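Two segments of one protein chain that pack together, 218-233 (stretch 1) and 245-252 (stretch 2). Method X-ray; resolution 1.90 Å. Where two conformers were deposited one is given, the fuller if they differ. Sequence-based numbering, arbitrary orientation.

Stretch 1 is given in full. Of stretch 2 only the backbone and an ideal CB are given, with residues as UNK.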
ATOM      1  N   ILE A 218      22.208  22.728 -16.455  1.00 33.18           N
ATOM      2  CA  ILE A 218      23.570  22.174 -16.584  1.00 35.53           C
ATOM      3  C   ILE A 218      23.659  21.291 -17.810  1.00 35.90           C
ATOM      4  O   ILE A 218      24.538  21.466 -18.645  1.00 35.55           O
ATOM      5  CB  ILE A 218      24.004  21.398 -15.347  1.00 34.83           C
ATOM      6  CG1 ILE A 218      23.973  22.316 -14.107  1.00 36.15           C
ATOM      7  CG2 ILE A 218      25.400  20.861 -15.555  1.00 37.09           C
ATOM      8  CD1 ILE A 218      24.254  21.605 -12.779  1.00 33.49           C
ATOM      9  N   LEU A 219      22.727  20.349 -17.922  1.00 34.28           N
ATOM     10  CA  LEU A 219      22.685  19.416 -19.044  1.00 32.32           C
ATOM     11  C   LEU A 219      22.109  20.148 -20.240  1.00 33.01           C
ATOM     12  O   LEU A 219      21.147  20.895 -20.111  1.00 34.78           O
ATOM     13  CB  LEU A 219      21.850  18.167 -18.724  1.00 31.12           C
ATOM     14  CG  LEU A 219      21.892  17.041 -19.733  1.00 32.71           C
ATOM     15  CD1 LEU A 219      23.287  16.447 -19.843  1.00 33.42           C
ATOM     16  CD2 LEU A 219      20.870  15.954 -19.305  1.00 29.68           C
ATOM     17  N   GLU A 220      22.768  19.961 -21.372  1.00 32.98           N
ATOM     18  CA  GLU A 220      22.425  20.539 -22.661  1.00 34.00           C
ATOM     19  C   GLU A 220      23.336  19.879 -23.694  1.00 36.53           C
ATOM     20  O   GLU A 220      24.270  19.153 -23.338  1.00 35.57           O
ATOM     21  CB  GLU A 220      22.659  22.053 -22.670  1.00 35.95           C
ATOM     22  CG  GLU A 220      24.113  22.485 -22.353  1.00 33.78           C
ATOM     23  CD  GLU A 220      24.307  23.982 -22.284  1.00 41.69           C
ATOM     24  OE1 GLU A 220      23.313  24.720 -22.302  1.00 46.58           O
ATOM     25  OE2 GLU A 220      25.480  24.420 -22.210  1.00 45.24           O
ATOM     26  N   GLU A 221      23.019  20.088 -24.960  1.00 37.36           N
ATOM     27  CA  GLU A 221      23.893  19.697 -26.065  1.00 38.65           C
ATOM     28  C   GLU A 221      25.280  20.307 -25.836  1.00 38.32           C
ATOM     29  O   GLU A 221      25.400  21.515 -25.617  1.00 38.14           O
ATOM     30  CB  GLU A 221      23.341  20.224 -27.394  1.00 38.59           C
ATOM     31  CG  GLU A 221      24.079  19.698 -28.599  1.00 49.01           C
ATOM     32  CD  GLU A 221      23.389  20.069 -29.896  1.00 62.07           C
ATOM     33  OE1 GLU A 221      22.202  19.710 -30.096  1.00 75.62           O
ATOM     34  OE2 GLU A 221      24.035  20.707 -30.729  1.00 69.64           O
ATOM     35  N   GLY A 222      26.313  19.473 -25.882  1.00 37.19           N
ATOM     36  CA  GLY A 222      27.686  19.940 -25.724  1.00 39.87           C
ATOM     37  C   GLY A 222      28.124  20.001 -24.268  1.00 38.81           C
ATOM     38  O   GLY A 222      29.261  20.361 -23.982  1.00 37.40           O
ATOM     39  N   ALA A 223      27.245  19.639 -23.341  1.00 32.14           N
ATOM     40  CA  ALA A 223      27.655  19.500 -21.934  1.00 31.35           C
ATOM     41  C   ALA A 223      28.603  18.334 -21.896  1.00 33.96           C
ATOM     42  O   ALA A 223      28.592  17.478 -22.804  1.00 35.89           O
ATOM     43  CB  ALA A 223      26.432  19.200 -21.014  1.00 27.61           C
ATOM     44  N   ARG A 224      29.379  18.267 -20.823  1.00 36.34           N
ATOM     45  CA  ARG A 224      30.442  17.290 -20.704  1.00 37.23           C
ATOM     46  C   ARG A 224      30.389  16.580 -19.363  1.00 36.27           C
ATOM     47  O   ARG A 224      29.974  17.173 -18.357  1.00 34.68           O
ATOM     48  CB  ARG A 224      31.825  17.972 -20.892  1.00 39.11           C
ATOM     49  CG  ARG A 224      32.056  18.470 -22.306  1.00 41.10           C
ATOM     50  CD  ARG A 224      33.427  19.035 -22.542  1.00 43.71           C
ATOM     51  NE  ARG A 224      33.689  20.162 -21.659  1.00 40.74           N
ATOM     52  CZ  ARG A 224      34.717  20.299 -20.813  1.00 48.06           C
ATOM     53  NH1 ARG A 224      35.672  19.378 -20.695  1.00 44.61           N
ATOM     54  NH2 ARG A 224      34.800  21.404 -20.085  1.00 48.56           N
ATOM     55  N   PHE A 225      30.780  15.308 -19.373  1.00 34.35           N
ATOM     56  CA  PHE A 225      30.947  14.522 -18.167  1.00 36.09           C
ATOM     57  C   PHE A 225      32.435  14.432 -17.924  1.00 37.11           C
ATOM     58  O   PHE A 225      33.187  14.017 -18.816  1.00 35.60           O
ATOM     59  CB  PHE A 225      30.350  13.119 -18.272  1.00 35.00           C
ATOM     60  CG  PHE A 225      30.646  12.265 -17.085  1.00 34.22           C
ATOM     61  CD1 PHE A 225      30.091  12.552 -15.856  1.00 38.97           C
ATOM     62  CD2 PHE A 225      31.520  11.198 -17.180  1.00 36.51           C
ATOM     63  CE1 PHE A 225      30.393  11.756 -14.735  1.00 33.22           C
ATOM     64  CE2 PHE A 225      31.810  10.403 -16.062  1.00 33.92           C
ATOM     65  CZ  PHE A 225      31.245  10.687 -14.858  1.00 37.99           C
ATOM     66  N   LEU A 226      32.857  14.814 -16.719  1.00 36.07           N
ATOM     67  CA  LEU A 226      34.270  14.832 -16.349  1.00 36.59           C
ATOM     68  C   LEU A 226      34.512  13.826 -15.229  1.00 36.96           C
ATOM     69  O   LEU A 226      33.806  13.805 -14.236  1.00 33.40           O
ATOM     70  CB  LEU A 226      34.678  16.234 -15.864  1.00 37.44           C
ATOM     71  CG  LEU A 226      34.248  17.458 -16.683  1.00 37.50           C
ATOM     72  CD1 LEU A 226      34.602  18.781 -16.008  1.00 43.87           C
ATOM     73  CD2 LEU A 226      34.774  17.365 -18.115  1.00 39.34           C
ATOM     74  N   ALA A 227      35.542  12.998 -15.357  1.00 36.70           N
ATOM     75  CA  ALA A 227      35.925  12.092 -14.265  1.00 36.59           C
ATOM     76  C   ALA A 227      37.283  11.487 -14.567  1.00 38.97           C
ATOM     77  O   ALA A 227      37.579  11.318 -15.742  1.00 38.65           O
ATOM     78  CB  ALA A 227      34.893  10.969 -14.127  1.00 35.44           C
ATOM     79  N   PRO A 228      38.096  11.191 -13.531  1.00 40.34           N
ATOM     80  CA  PRO A 228      39.373  10.506 -13.671  1.00 42.52           C
ATOM     81  C   PRO A 228      39.058   9.017 -13.638  1.00 42.22           C
ATOM     82  O   PRO A 228      38.504   8.538 -12.652  1.00 43.51           O
ATOM     83  CB  PRO A 228      40.164  10.949 -12.446  1.00 43.48           C
ATOM     84  CG  PRO A 228      39.216  11.297 -11.449  1.00 38.70           C
ATOM     85  CD  PRO A 228      37.846  11.484 -12.112  1.00 38.37           C
ATOM     86  N   ILE A 229      39.400   8.311 -14.715  1.00 41.40           N
ATOM     87  CA  ILE A 229      38.992   6.918 -14.837  0.50 42.74           C
ATOM     88  C   ILE A 229      40.068   6.019 -15.431  1.00 45.27           C
ATOM     89  O   ILE A 229      40.872   6.433 -16.271  1.00 50.36           O
ATOM     90  CB  ILE A 229      37.630   6.751 -15.617  0.50 42.99           C
ATOM     91  CG1 ILE A 229      37.765   7.015 -17.124  0.50 41.88           C
ATOM     92  CG2 ILE A 229      36.527   7.640 -15.020  0.50 35.35           C
ATOM     93  CD1 ILE A 229      36.523   6.606 -17.892  0.50 41.84           C
ATOM     94  N   SER A 230      40.074   4.784 -14.937  1.00 46.32           N
ATOM     95  CA  SER A 230      40.977   3.764 -15.483  0.50 49.47           C
ATOM     96  C   SER A 230      40.285   3.025 -16.627  1.00 50.39           C
ATOM     97  O   SER A 230      40.933   2.741 -17.646  1.00 49.60           O
ATOM     98  CB  SER A 230      41.507   2.801 -14.414  0.50 50.66           C
ATOM     99  OG  SER A 230      40.456   2.123 -13.772  0.50 41.43           O
ATOM    100  N   SER A 231      38.990   2.730 -16.502  1.00 47.96           N
ATOM    101  CA  SER A 231      38.275   2.079 -17.606  1.00 49.45           C
ATOM    102  C   SER A 231      36.820   2.452 -17.677  1.00 44.60           C
ATOM    103  O   SER A 231      36.239   2.915 -16.703  1.00 45.76           O
ATOM    104  CB  SER A 231      38.441   0.555 -17.551  1.00 50.69           C
ATOM    105  OG  SER A 231      37.815   0.044 -16.397  1.00 60.77           O
ATOM    106  N   ILE A 232      36.255   2.316 -18.866  1.00 43.70           N
ATOM    107  CA  ILE A 232      34.819   2.565 -19.089  1.00 42.31           C
ATOM    108  C   ILE A 232      34.340   1.605 -20.157  1.00 43.87           C
ATOM    109  O   ILE A 232      35.052   1.368 -21.173  1.00 42.30           O
ATOM    110  CB  ILE A 232      34.531   4.040 -19.472  1.00 38.95           C
ATOM    111  CG1 ILE A 232      33.037   4.284 -19.758  1.00 41.77           C
ATOM    112  CG2 ILE A 232      35.353   4.487 -20.685  1.00 41.56           C
ATOM    113  CD1 ILE A 232      32.701   5.751 -19.710  1.00 38.95           C
ATOM    114  N   SER A 233      33.156   1.041 -19.905  1.00 41.96           N
ATOM    115  CA  SER A 233      32.512   0.091 -20.801  1.00 42.61           C
ATOM    116  C   SER A 233      31.013   0.293 -20.865  1.00 42.17           C
ATOM    117  O   SER A 233      30.388   0.784 -19.903  1.00 41.31           O
ATOM    118  CB  SER A 233      32.822  -1.344 -20.380  1.00 44.46           C
ATOM    119  OG  SER A 233      32.465  -1.570 -19.041  1.00 50.08           O
ATOM    120  N   UNK A 245      32.112   8.714 -27.485  1.00 49.55           N
ATOM    121  CA  UNK A 245      31.739  10.083 -27.074  1.00 47.29           C
ATOM    122  C   UNK A 245      31.163  10.114 -25.646  1.00 46.11           C
ATOM    123  O   UNK A 245      30.288  10.946 -25.319  1.00 43.85           O
ATOM    124  CB  UNK A 245      30.718  10.665 -28.054  1.00 47.29           C
ATOM    125  N   UNK A 246      31.679   9.238 -24.779  1.00 45.83           N
ATOM    126  CA  UNK A 246      31.204   9.168 -23.390  1.00 42.83           C
ATOM    127  C   UNK A 246      31.262  10.487 -22.651  1.00 40.68           C
ATOM    128  O   UNK A 246      30.396  10.753 -21.835  1.00 40.74           O
ATOM    129  CB  UNK A 246      32.024   8.134 -22.616  1.00 42.83           C
ATOM    130  N   UNK A 247      32.250  11.327 -22.966  1.00 39.52           N
ATOM    131  CA  UNK A 247      32.448  12.586 -22.262  1.00 42.27           C
ATOM    132  C   UNK A 247      31.458  13.693 -22.653  1.00 41.99           C
ATOM    133  O   UNK A 247      31.419  14.696 -21.967  1.00 41.71           O
ATOM    134  CB  UNK A 247      33.875  13.077 -22.512  1.00 42.27           C
ATOM    135  N   UNK A 248      30.717  13.539 -23.752  1.00 39.79           N
ATOM    136  CA  UNK A 248      29.924  14.631 -24.320  1.00 39.90           C
ATOM    137  C   UNK A 248      28.467  14.222 -24.403  1.00 38.52           C
ATOM    138  O   UNK A 248      28.149  13.088 -24.745  1.00 41.18           O
ATOM    139  CB  UNK A 248      30.445  15.025 -25.703  1.00 39.90           C
ATOM    140  N   UNK A 249      27.581  15.154 -24.063  1.00 36.30           N
ATOM    141  CA  UNK A 249      26.137  14.910 -24.104  1.00 35.71           C
ATOM    142  C   UNK A 249      25.502  15.493 -25.365  1.00 36.74           C
ATOM    143  O   UNK A 249      25.889  16.571 -25.839  1.00 39.44           O
ATOM    144  CB  UNK A 249      25.466  15.503 -22.863  1.00 35.71           C
ATOM    145  N   UNK A 250      24.509  14.773 -25.887  1.00 41.42           N
ATOM    146  CA  UNK A 250      23.635  15.254 -26.949  1.00 40.00           C
ATOM    147  C   UNK A 250      22.540  16.153 -26.342  1.00 36.66           C
ATOM    148  O   UNK A 250      22.315  16.160 -25.135  1.00 36.21           O
ATOM    149  CB  UNK A 250      23.018  14.080 -27.712  1.00 40.00           C
ATOM    150  N   UNK A 251      21.862  16.896 -27.220  1.00 38.88           N
ATOM    151  CA  UNK A 251      20.679  17.665 -26.864  1.00 39.68           C
ATOM    152  C   UNK A 251      19.534  16.657 -26.683  1.00 38.55           C
ATOM    153  O   UNK A 251      19.732  15.446 -26.898  1.00 37.61           O
ATOM    154  CB  UNK A 251      20.349  18.717 -27.925  1.00 39.68           C
ATOM    155  N   UNK A 252      18.333  17.145 -26.304  1.00 37.62           N
ATOM    156  CA  UNK A 252      17.170  16.251 -26.139  1.00 37.17           C
ATOM    157  C   UNK A 252      16.851  15.518 -27.435  1.00 40.44           C
ATOM    158  O   UNK A 252      16.639  16.161 -28.450  1.00 42.37           O
ATOM    159  CB  UNK A 252      15.945  17.043 -25.678  1.00 37.17           C
TER

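Stretch 2 lies along stretch 1 through its backbone first, and that register sets what each side chain can reach. The 248 backbone bridges R224. F225 N donates to the 247 carbonyl O at 2.7 Å. The backbone N of 249 donates to A223 O at 2.8 Å. G222 N donates to the 249 carbonyl O at 2.9 Å. None of these bonds needs a particular side chain, though 249 must keep its N-H, as must 248 for the turn below, which excludes proline at both.

Position 245 opens a type I turn that ends at 248, closed by the 248 N donating to the 245 O at 3.1 Å. Its CB finds nothing of stretch 1 within 5.5 Å, so small polar residues would suit, among many others. It is T245, which makes no contact across the stretches.

Position 246 is a different case. Its CA-to-CB bond points toward stretch 1, and the ideal CB already lies 3.8 Å from I232 CD1. Beyond it F225, I229 and I232 offer a largely apolar lining, with all three CBs directed toward stretch 2 and the carbonyl A227 O at one edge. Leucine, methionine or phenylalanine could enter; a broad, flat group would touch more of the lining. The residue is W246, chi1 p. I232 CG2 sits over the face of its five-membered ring, 4.3 Å from the centroid, and I229 CD1 over the six-membered ring, 4.1 Å from that centroid. F225 meets it at the edge, F225 CD2 to W246 CZ3 being 3.7 Å. The indole NE1 is satisfied elsewhere in the structure.

At 247 the CB points sideways, 3.9 Å from F225 O, a carbonyl that invites a donor. Glutamine, lysine or arginine would be reasonable. Q247 answers through water: one water donates to F225 O at 2.7 Å and accepts from Q247 NE2 at 2.5 Å.

Position 248 has extended backbone angles and a sideways CB, 4.2 Å from A223 O and 5.1 Å from R224 CG. A beta-branched or modest polar residue fits such a conformation. T248 takes it, with CG2 4.3 Å from G222 CA.

At 249 the CB again points toward stretch 1, 3.8 Å from L219 CD1 and 3.7 Å from A223 O. The approach is lined by L219, A223 and F225, so a large apolar or aromatic side chain is expected. Y249 supplies one: L219 CD1 lies over the ring face, 3.6 Å from the centroid, while A223 CB reaches Y249 CD2 at 3.8 Å. Its OH comes 3.7 Å from F225 CB.

Position 250 points away, and its CB meets nothing of stretch 1 within 5.5 Å; polar residues suit it. It is Q250.

At 251 an ideal CB would lie 3.0 Å from E221 OE1, tight for this rotamer; the backbone angles do not require glycine, and alanine or serine would be possible if the E221 carboxylate shifted. G251 leaves the carboxylate where it is, and a water accepts from G251 N at 2.8 Å while donating to E221 OE1 at 2.8 Å.

Position 252, phi -59°, admits proline among others, and P252 makes no close contact.

Stretch 2, residues 245-252: TWQTYQGP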
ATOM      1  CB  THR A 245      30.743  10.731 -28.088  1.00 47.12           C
ATOM      2  OG1 THR A 245      29.528   9.967 -28.121  1.00 46.32           O
ATOM      3  CG2 THR A 245      31.348  10.793 -29.488  1.00 52.84           C
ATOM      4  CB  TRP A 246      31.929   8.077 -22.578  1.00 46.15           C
ATOM      5  CG  TRP A 246      33.418   8.279 -22.352  1.00 45.24           C
ATOM      6  CD1 TRP A 246      34.447   7.856 -23.165  1.00 49.73           C
ATOM      7  CD2 TRP A 246      34.035   8.923 -21.237  1.00 46.80           C
ATOM      8  NE1 TRP A 246      35.648   8.220 -22.637  1.00 45.16           N
ATOM      9  CE2 TRP A 246      35.439   8.867 -21.447  1.00 46.03           C
ATOM     10  CE3 TRP A 246      33.543   9.578 -20.089  1.00 46.51           C
ATOM     11  CZ2 TRP A 246      36.362   9.431 -20.551  1.00 47.71           C
ATOM     12  CZ3 TRP A 246      34.463  10.123 -19.183  1.00 48.94           C
ATOM     13  CH2 TRP A 246      35.859  10.048 -19.423  1.00 50.27           C
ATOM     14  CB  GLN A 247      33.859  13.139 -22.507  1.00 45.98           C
ATOM     15  CG  GLN A 247      35.003  12.217 -22.057  1.00 54.98           C
ATOM     16  CD  GLN A 247      36.395  12.659 -22.545  1.00 67.48           C
ATOM     17  OE1 GLN A 247      36.785  12.405 -23.700  1.00 66.74           O
ATOM     18  NE2 GLN A 247      37.160  13.274 -21.653  1.00 47.78           N
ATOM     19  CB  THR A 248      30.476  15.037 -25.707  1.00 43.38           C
ATOM     20  OG1 THR A 248      31.860  15.415 -25.557  1.00 44.93           O
ATOM     21  CG2 THR A 248      29.714  16.214 -26.296  1.00 45.05           C
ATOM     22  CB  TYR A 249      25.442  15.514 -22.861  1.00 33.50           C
ATOM     23  CG  TYR A 249      25.798  14.878 -21.539  1.00 33.99           C
ATOM     24  CD1 TYR A 249      25.115  13.754 -21.066  1.00 30.20           C
ATOM     25  CD2 TYR A 249      26.790  15.416 -20.734  1.00 34.00           C
ATOM     26  CE1 TYR A 249      25.442  13.166 -19.866  1.00 32.21           C
ATOM     27  CE2 TYR A 249      27.090  14.857 -19.478  1.00 35.34           C
ATOM     28  CZ  TYR A 249      26.419  13.730 -19.055  1.00 33.26           C
ATOM     29  OH  TYR A 249      26.717  13.173 -17.837  1.00 32.94           O
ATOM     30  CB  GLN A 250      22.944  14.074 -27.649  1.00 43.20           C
ATOM     31  CG  GLN A 250      23.891  13.104 -28.372  1.00 50.32           C
ATOM     32  CD  GLN A 250      23.169  11.913 -29.021  1.00 53.31           C
ATOM     33  OE1 GLN A 250      21.971  11.953 -29.301  1.00 65.13           O
ATOM     34  NE2 GLN A 250      23.907  10.853 -29.259  1.00 62.23           N
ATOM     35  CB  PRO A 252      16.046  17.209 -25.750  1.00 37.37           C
ATOM     36  CG  PRO A 252      16.756  18.402 -25.146  1.00 37.70           C
ATOM     37  CD  PRO A 252      18.027  18.534 -25.900  1.00 34.71           C
TER
HETATM   38  O   HOH W   1      22.299  16.948 -29.940  1.00 45.97           O
HETATM   39  O   HOH W   2      35.769  14.142 -19.708  1.00 49.95           O
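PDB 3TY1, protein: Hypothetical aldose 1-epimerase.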